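Local coordinates for hypothetical protein TM1012 (Thermotoga maritima, PDB 2FCL) that probably acts as a nucleotidyltransferase related to aminoglycoside 2''-adenylyltransferases, moving a nucleotidyl group to an acceptor, at residues A[37-42]-A[143-148]; A[60-65]-A[89-94]. All blocks are in the same frame, centred on the assembly; numbering follows the deposited sequence.

Contact 1 (A[37-42]-A[143-148]); sequences VVTGSL and EYEYQA. With EDO (1,2-ethanediol), chain D.
The carboxylate of Glu145 is the flat group here, and it meets 37-42 through one oxygen. Gly40 N donates to OE2 of Glu145 at 2.9 Å, nearly straight at 164°, and Glu145 OE2 accepts through its syn lone pair, on the side of OE1. Thr39 adds carbon contacts to the same atom: its CB lies 3.5 Å from Glu145 OE2. Glu145 heads toward 37-42 from its CB, and a bend at chi2 (-128°), well off a staggered value, turns the carboxylate to Gly40 N. With an alanine here, the buried Gly40 N would probably lose this acceptor and a gap would open beside Thr39. Gly40 has a positive phi (68°), which suits a residue without a side chain, and a CB on it would point away from 143-148. Gly40 and Ser41 stand where strand 36-39 runs into helix 40-46, consistent with the Gly-Ser signature of the nucleotidyltransferase fold. A 1,2-ethanediol, probably from the crystallisation liquor, lies by Ser41 and is hydrogen-bonded to His54 O and Asp57 N. Strand 36-39 pairs with 57-60, Leu140 packs on Thr39, and helix 142-149 reaches the strand-to-helix turn through Glu145.

Contact 2 (A[60-65]-A[89-94]); sequences TDEEGA and CSHFGE
Glu62 lays its CG over one face of the His91 imidazole. This is a CH-pi contact, 3.6 Å from Glu62 CG to the His91 ring centroid and only 15° off the normal, set toward the NE2 rim. Beyond CG the carboxylate runs out past the NE2-CE1 edge, its plane 10° from that of the ring, with Glu62 CD 3.5 Å from His91 NE2. With CG anti to the backbone N (chi1 176°) and the chain straight at the next bond, the acid is carried past that edge. One turn along the helix, Ala65 CB packs against the strand itself, 3.8 Å from His91 O and 4.1 Å from His91 CB. Ala65 also touches Ile104 of the adjacent strand 103-106, so the first turn of helix 62-71 packs on a face of the sheet. Further out, Tyr66 OH is hydrogen-bonded to His91 ND1 and would help hold the ring's rotation, while Phe82 meets the ring edge-to-face. Asp61 is the helix N-cap, its OD1 accepting from Gly64 N at 2.9 Å; its OD2 is held by Asn35 ND2. No hydrogen bond crosses between helix and strand. Stacking and van der Waals packing join them, and a carboxylate stacked at the ring's rim would probably stabilise a protonated imidazole over a neutral one.

In the fold
Both contacts bear on the same mixed sheet, at different strands: contact 1 ties one edge strand, 36-39, and its following turn to helix 142-149, whereas contact 2 sets helix 62-71 against strand 89-94, beyond 57-60 and 103-106. Contact 1 is wholly buried and closes the longer loop, about 100 residues, inside which contact 2 is nested. Contact 2 is only partly buried, with Glu62 exposed. The two glutamates differ accordingly: the buried carboxylate accepts a backbone N-H, while the exposed one lies by the rim of an imidazole whose face is met by its CG. The centres of contact 1 and contact 2 are about 16 Å apart, and the two do not touch.

Contact 1 (A[37-42]-A[143-148])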
ATOM      1  N   VAL A  37       4.622  -1.298   3.949  1.00  8.94           N
ATOM      2  CA  VAL A  37       4.656  -2.017   2.688  1.00  8.93           C
ATOM      3  C   VAL A  37       3.964  -1.159   1.629  1.00  8.14           C
ATOM      4  O   VAL A  37       2.991  -0.459   1.915  1.00 10.02           O
ATOM      5  CB  VAL A  37       3.951  -3.392   2.717  1.00 11.86           C
ATOM      6  CG1 VAL A  37       4.751  -4.399   3.491  1.00 13.79           C
ATOM      7  CG2 VAL A  37       2.531  -3.284   3.209  1.00 13.93           C
ATOM      8  N   VAL A  38       4.448  -1.246   0.406  1.00  7.97           N
ATOM      9  CA  VAL A  38       3.733  -0.723  -0.748  1.00  8.01           C
ATOM     10  C   VAL A  38       2.663  -1.757  -1.097  1.00  7.76           C
ATOM     11  O   VAL A  38       2.915  -2.965  -1.084  1.00  8.57           O
ATOM     12  CB  VAL A  38       4.686  -0.499  -1.941  1.00  9.51           C
ATOM     13  CG1 VAL A  38       3.947   0.097  -3.118  1.00 10.05           C
ATOM     14  CG2 VAL A  38       5.857   0.406  -1.531  1.00  9.90           C
ATOM     15  N   THR A  39       1.469  -1.264  -1.403  1.00  8.51           N
ATOM     16  CA  THR A  39       0.335  -2.105  -1.760  1.00  9.26           C
ATOM     17  C   THR A  39      -0.309  -1.580  -3.019  1.00 10.49           C
ATOM     18  O   THR A  39       0.081  -0.558  -3.541  1.00 11.05           O
ATOM     19  CB  THR A  39      -0.705  -2.185  -0.627  1.00  8.76           C
ATOM     20  OG1 THR A  39      -1.411  -0.952  -0.475  1.00 12.11           O
ATOM     21  CG2 THR A  39      -0.051  -2.523   0.671  1.00 11.75           C
ATOM     22  N   GLY A  40      -1.266  -2.317  -3.558  1.00 10.96           N
ATOM     23  CA  GLY A  40      -2.006  -1.842  -4.713  1.00 11.92           C
ATOM     24  C   GLY A  40      -1.169  -1.761  -5.962  1.00 10.62           C
ATOM     25  O   GLY A  40      -0.196  -2.495  -6.138  1.00 10.94           O
ATOM     26  N   SER A  41      -1.557  -0.879  -6.873  1.00 11.37           N
ATOM     27  CA  SER A  41      -1.014  -0.914  -8.226  0.70 12.24           C
ATOM     28  C   SER A  41       0.520  -0.839  -8.328  1.00 12.09           C
ATOM     29  O   SER A  41       1.124  -1.542  -9.126  1.00 11.57           O
ATOM     30  CB  SER A  41      -1.679   0.147  -9.110  0.70 13.20           C
ATOM     31  OG  SER A  41      -1.369   1.463  -8.704  0.70 15.62           O
ATOM     32  N   LEU A  42       1.174  -0.011  -7.519  1.00 11.44           N
ATOM     33  CA  LEU A  42       2.610   0.094  -7.615  1.00 10.79           C
ATOM     34  C   LEU A  42       3.261  -1.204  -7.142  1.00 10.38           C
ATOM     35  O   LEU A  42       4.248  -1.637  -7.704  1.00 10.89           O
ATOM     36  CB  LEU A  42       3.147   1.301  -6.839  1.00 11.20           C
ATOM     37  CG  LEU A  42       4.670   1.479  -6.896  1.00 11.80           C
ATOM     38  CD1 LEU A  42       5.228   1.626  -8.301  1.00 14.32           C
ATOM     39  CD2 LEU A  42       5.069   2.672  -6.046  1.00 12.24           C
ATOM     40  N   GLU A 143      -0.947 -12.925  -3.507  1.00 11.45           N
ATOM     41  CA  GLU A 143      -2.013 -13.842  -3.106  0.50 11.46           C
ATOM     42  C   GLU A 143      -2.885 -13.214  -2.031  1.00 11.30           C
ATOM     43  O   GLU A 143      -4.123 -13.320  -2.073  1.00 12.26           O
ATOM     44  CB  GLU A 143      -1.451 -15.186  -2.632  0.50 12.11           C
ATOM     45  CG  GLU A 143      -0.811 -16.022  -3.735  0.50 12.31           C
ATOM     46  CD  GLU A 143      -1.813 -16.567  -4.745  0.50 13.74           C
ATOM     47  OE1 GLU A 143      -3.033 -16.343  -4.579  0.50 14.96           O
ATOM     48  OE2 GLU A 143      -1.372 -17.205  -5.722  0.50 14.44           O
ATOM     49  N   TYR A 144      -2.244 -12.556  -1.061  1.00 11.04           N
ATOM     50  CA  TYR A 144      -2.976 -11.863  -0.019  1.00 11.15           C
ATOM     51  C   TYR A 144      -3.877 -10.765  -0.606  1.00 10.79           C
ATOM     52  O   TYR A 144      -5.052 -10.659  -0.248  1.00 11.05           O
ATOM     53  CB  TYR A 144      -2.020 -11.281   1.036  1.00 11.27           C
ATOM     54  CG  TYR A 144      -2.726 -10.537   2.136  1.00 11.48           C
ATOM     55  CD1 TYR A 144      -3.027  -9.185   1.997  1.00 14.01           C
ATOM     56  CD2 TYR A 144      -3.129 -11.183   3.280  1.00 13.83           C
ATOM     57  CE1 TYR A 144      -3.698  -8.517   2.976  1.00 14.96           C
ATOM     58  CE2 TYR A 144      -3.793 -10.521   4.251  1.00 14.23           C
ATOM     59  CZ  TYR A 144      -4.084  -9.187   4.112  1.00 15.43           C
ATOM     60  OH  TYR A 144      -4.739  -8.542   5.146  1.00 17.79           O
ATOM     61  N   GLU A 145      -3.339  -9.945  -1.493  1.00 10.42           N
ATOM     62  CA  GLU A 145      -4.158  -8.890  -2.105  1.00 10.54           C
ATOM     63  C   GLU A 145      -5.270  -9.448  -2.952  1.00  9.83           C
ATOM     64  O   GLU A 145      -6.364  -8.904  -2.951  1.00 11.22           O
ATOM     65  CB  GLU A 145      -3.309  -7.925  -2.898  1.00 12.15           C
ATOM     66  CG  GLU A 145      -2.331  -7.153  -1.993  1.00 14.48           C
ATOM     67  CD  GLU A 145      -2.402  -5.657  -2.184  1.00 13.43           C
ATOM     68  OE1 GLU A 145      -3.468  -5.069  -1.936  1.00 18.78           O
ATOM     69  OE2 GLU A 145      -1.394  -5.026  -2.553  1.00 12.06           O
ATOM     70  N   TYR A 146      -5.002 -10.542  -3.662  1.00  9.85           N
ATOM     71  CA  TYR A 146      -6.049 -11.193  -4.436  1.00 10.26           C
ATOM     72  C   TYR A 146      -7.229 -11.543  -3.534  1.00 11.15           C
ATOM     73  O   TYR A 146      -8.380 -11.215  -3.838  1.00 11.47           O
ATOM     74  CB  TYR A 146      -5.485 -12.451  -5.093  1.00 10.81           C
ATOM     75  CG  TYR A 146      -6.561 -13.340  -5.666  1.00 10.67           C
ATOM     76  CD1 TYR A 146      -7.314 -12.938  -6.754  1.00 11.60           C
ATOM     77  CD2 TYR A 146      -6.860 -14.570  -5.096  1.00 12.06           C
ATOM     78  CE1 TYR A 146      -8.335 -13.744  -7.276  1.00 12.53           C
ATOM     79  CE2 TYR A 146      -7.867 -15.375  -5.601  1.00 12.98           C
ATOM     80  CZ  TYR A 146      -8.607 -14.950  -6.690  1.00 12.76           C
ATOM     81  OH  TYR A 146      -9.581 -15.762  -7.206  1.00 15.23           O
ATOM     82  N   GLN A 147      -6.951 -12.217  -2.420  1.00 10.93           N
ATOM     83  CA  GLN A 147      -8.028 -12.628  -1.533  1.00 12.57           C
ATOM     84  C   GLN A 147      -8.746 -11.420  -0.923  1.00 12.34           C
ATOM     85  O   GLN A 147      -9.976 -11.414  -0.758  1.00 14.36           O
ATOM     86  CB  GLN A 147      -7.470 -13.530  -0.432  1.00 14.16           C
ATOM     87  CG  GLN A 147      -6.921 -14.859  -0.916  1.00 16.12           C
ATOM     88  CD  GLN A 147      -7.967 -15.789  -1.485  1.00 18.87           C
ATOM     89  OE1 GLN A 147      -9.160 -15.658  -1.192  1.00 22.65           O
ATOM     90  NE2 GLN A 147      -7.530 -16.737  -2.302  1.00 18.03           N
ATOM     91  N   ALA A 148      -7.990 -10.398  -0.565  1.00 12.67           N
ATOM     92  CA  ALA A 148      -8.590  -9.190  -0.008  1.00 12.55           C
ATOM     93  C   ALA A 148      -9.508  -8.505  -1.013  1.00 12.10           C
ATOM     94  O   ALA A 148     -10.596  -8.057  -0.672  1.00 13.06           O
ATOM     95  CB  ALA A 148      -7.516  -8.237   0.436  1.00 13.24           C
TER
HETATM   96  C1  EDO D 160      -0.290   2.310  -6.316  1.00 18.74           C
HETATM   97  O1  EDO D 160      -1.712   2.600  -6.237  1.00 24.59           O
HETATM   98  C2  EDO D 160       0.106   1.608  -5.033  1.00 11.61           C
HETATM   99  O2  EDO D 160       1.310   1.784  -4.339  1.00 19.99           O

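Contact 2 (A[60-65]-A[89-94])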
ATOM      1  N   THR A  60       0.608   0.323   6.708  1.00  8.48           N
ATOM      2  CA  THR A  60       1.424   0.348   7.894  1.00  9.09           C
ATOM      3  C   THR A  60       0.569  -0.047   9.086  1.00 10.23           C
ATOM      4  O   THR A  60      -0.570  -0.507   8.921  1.00 10.62           O
ATOM      5  CB  THR A  60       2.088   1.742   8.048  1.00  9.72           C
ATOM      6  OG1 THR A  60       2.972   1.754   9.159  1.00 10.89           O
ATOM      7  CG2 THR A  60       1.066   2.843   8.199  1.00 10.15           C
ATOM      8  N   ASP A  61       1.121   0.097  10.283  1.00 10.22           N
ATOM      9  CA  ASP A  61       0.352  -0.123  11.507  1.00 11.01           C
ATOM     10  C   ASP A  61      -0.097   1.222  12.073  1.00 12.02           C
ATOM     11  O   ASP A  61       0.124   2.258  11.453  1.00 11.76           O
ATOM     12  CB  ASP A  61       1.136  -1.007  12.486  1.00 11.84           C
ATOM     13  CG  ASP A  61       2.518  -0.495  12.803  1.00 12.89           C
ATOM     14  OD1 ASP A  61       2.799   0.686  12.554  1.00 12.55           O
ATOM     15  OD2 ASP A  61       3.341  -1.298  13.324  1.00 16.57           O
ATOM     16  N   GLU A  62      -0.776   1.233  13.219  1.00 12.54           N
ATOM     17  CA  GLU A  62      -1.319   2.475  13.729  1.00 13.53           C
ATOM     18  C   GLU A  62      -0.207   3.489  13.997  1.00 13.22           C
ATOM     19  O   GLU A  62      -0.251   4.632  13.527  1.00 14.05           O
ATOM     20  CB  GLU A  62      -2.149   2.214  14.995  1.00 14.81           C
ATOM     21  CG  GLU A  62      -2.675   3.486  15.641  1.00 17.09           C
ATOM     22  CD  GLU A  62      -3.485   3.222  16.881  1.00 18.87           C
ATOM     23  OE1 GLU A  62      -3.851   2.059  17.111  1.00 21.68           O
ATOM     24  OE2 GLU A  62      -3.755   4.197  17.603  1.00 21.93           O
ATOM     25  N   GLU A  63       0.818   3.072  14.728  1.00 14.15           N
ATOM     26  CA  GLU A  63       1.908   3.963  15.087  1.00 15.84           C
ATOM     27  C   GLU A  63       2.613   4.427  13.822  1.00 13.05           C
ATOM     28  O   GLU A  63       3.021   5.585  13.722  1.00 13.15           O
ATOM     29  CB  GLU A  63       2.907   3.253  16.017  1.00 16.97           C
ATOM     30  CG  GLU A  63       4.179   4.028  16.338  1.00 23.72           C
ATOM     31  CD  GLU A  63       5.224   3.166  17.029  1.00 25.83           C
ATOM     32  OE1 GLU A  63       4.880   2.541  18.058  1.00 33.74           O
ATOM     33  OE2 GLU A  63       6.372   3.103  16.533  1.00 30.87           O
ATOM     34  N   GLY A  64       2.763   3.519  12.863  1.00 11.40           N
ATOM     35  CA  GLY A  64       3.478   3.830  11.635  1.00 10.03           C
ATOM     36  C   GLY A  64       2.801   4.906  10.816  1.00 10.53           C
ATOM     37  O   GLY A  64       3.466   5.696  10.181  1.00 10.15           O
ATOM     38  N   ALA A  65       1.473   4.939  10.828  1.00  9.51           N
ATOM     39  CA  ALA A  65       0.782   5.930  10.018  1.00  9.27           C
ATOM     40  C   ALA A  65       1.124   7.346  10.490  1.00  9.10           C
ATOM     41  O   ALA A  65       1.390   8.232   9.679  1.00  9.71           O
ATOM     42  CB  ALA A  65      -0.717   5.704  10.063  1.00 10.18           C
ATOM     43  N   CYS A  89     -11.923   0.292   7.684  1.00 17.20           N
ATOM     44  CA  CYS A  89     -11.428   1.385   8.523  1.00 17.37           C
ATOM     45  C   CYS A  89      -9.925   1.316   8.687  1.00 15.87           C
ATOM     46  O   CYS A  89      -9.327   0.266   8.506  1.00 16.54           O
ATOM     47  CB  CYS A  89     -12.131   1.406   9.878  1.00 17.68           C
ATOM     48  SG  CYS A  89     -11.726   0.029  10.959  1.00 19.64           S
ATOM     49  N   SER A  90      -9.325   2.461   9.001  1.00 14.70           N
ATOM     50  CA  SER A  90      -7.877   2.576   9.123  1.00 13.99           C
ATOM     51  C   SER A  90      -7.531   3.937   9.700  1.00 12.71           C
ATOM     52  O   SER A  90      -8.370   4.834   9.749  1.00 14.60           O
ATOM     53  CB  SER A  90      -7.186   2.418   7.757  1.00 14.59           C
ATOM     54  OG  SER A  90      -7.344   3.566   6.925  1.00 16.64           O
ATOM     55  N   HIS A  91      -6.276   4.086  10.102  1.00 12.14           N
ATOM     56  CA  HIS A  91      -5.691   5.391  10.381  1.00 12.06           C
ATOM     57  C   HIS A  91      -5.165   5.902   9.055  1.00 10.53           C
ATOM     58  O   HIS A  91      -4.166   5.406   8.547  1.00 10.47           O
ATOM     59  CB  HIS A  91      -4.604   5.266  11.431  1.00 13.09           C
ATOM     60  CG  HIS A  91      -5.127   4.788  12.738  1.00 13.77           C
ATOM     61  ND1 HIS A  91      -5.443   5.651  13.758  1.00 14.59           N
ATOM     62  CD2 HIS A  91      -5.465   3.550  13.162  1.00 15.26           C
ATOM     63  CE1 HIS A  91      -5.922   4.959  14.777  1.00 16.32           C
ATOM     64  NE2 HIS A  91      -5.942   3.681  14.443  1.00 18.08           N
ATOM     65  N   PHE A  92      -5.911   6.828   8.477  1.00 10.65           N
ATOM     66  CA  PHE A  92      -5.810   7.191   7.088  1.00 10.77           C
ATOM     67  C   PHE A  92      -5.374   8.626   6.910  1.00 10.45           C
ATOM     68  O   PHE A  92      -5.985   9.522   7.485  1.00 12.03           O
ATOM     69  CB  PHE A  92      -7.168   6.995   6.398  1.00 13.73           C
ATOM     70  CG  PHE A  92      -7.169   7.446   4.978  1.00 19.03           C
ATOM     71  CD1 PHE A  92      -6.614   6.675   4.003  1.00 18.58           C
ATOM     72  CD2 PHE A  92      -7.602   8.722   4.638  1.00 24.04           C
ATOM     73  CE1 PHE A  92      -6.583   7.068   2.694  1.00 19.96           C
ATOM     74  CE2 PHE A  92      -7.549   9.148   3.319  1.00 25.47           C
ATOM     75  CZ  PHE A  92      -7.037   8.307   2.349  1.00 24.09           C
ATOM     76  N   GLY A  93      -4.348   8.845   6.088  1.00 10.05           N
ATOM     77  CA  GLY A  93      -3.964  10.195   5.678  1.00  9.23           C
ATOM     78  C   GLY A  93      -3.424  10.193   4.274  1.00  8.84           C
ATOM     79  O   GLY A  93      -3.390   9.156   3.617  1.00  9.23           O
ATOM     80  N   GLU A  94      -2.989  11.357   3.817  1.00  8.33           N
ATOM     81  CA  GLU A  94      -2.566  11.529   2.442  1.00  8.59           C
ATOM     82  C   GLU A  94      -1.398  12.501   2.354  1.00  7.81           C
ATOM     83  O   GLU A  94      -1.350  13.517   3.083  1.00  8.66           O
ATOM     84  CB  GLU A  94      -3.740  12.046   1.599  1.00  9.37           C
ATOM     85  CG  GLU A  94      -3.513  11.978   0.099  1.00 11.54           C
ATOM     86  CD  GLU A  94      -4.557  12.755  -0.638  1.00 13.91           C
ATOM     87  OE1 GLU A  94      -5.705  12.261  -0.705  1.00 15.48           O
ATOM     88  OE2 GLU A  94      -4.260  13.878  -1.095  1.00 14.24           O
TER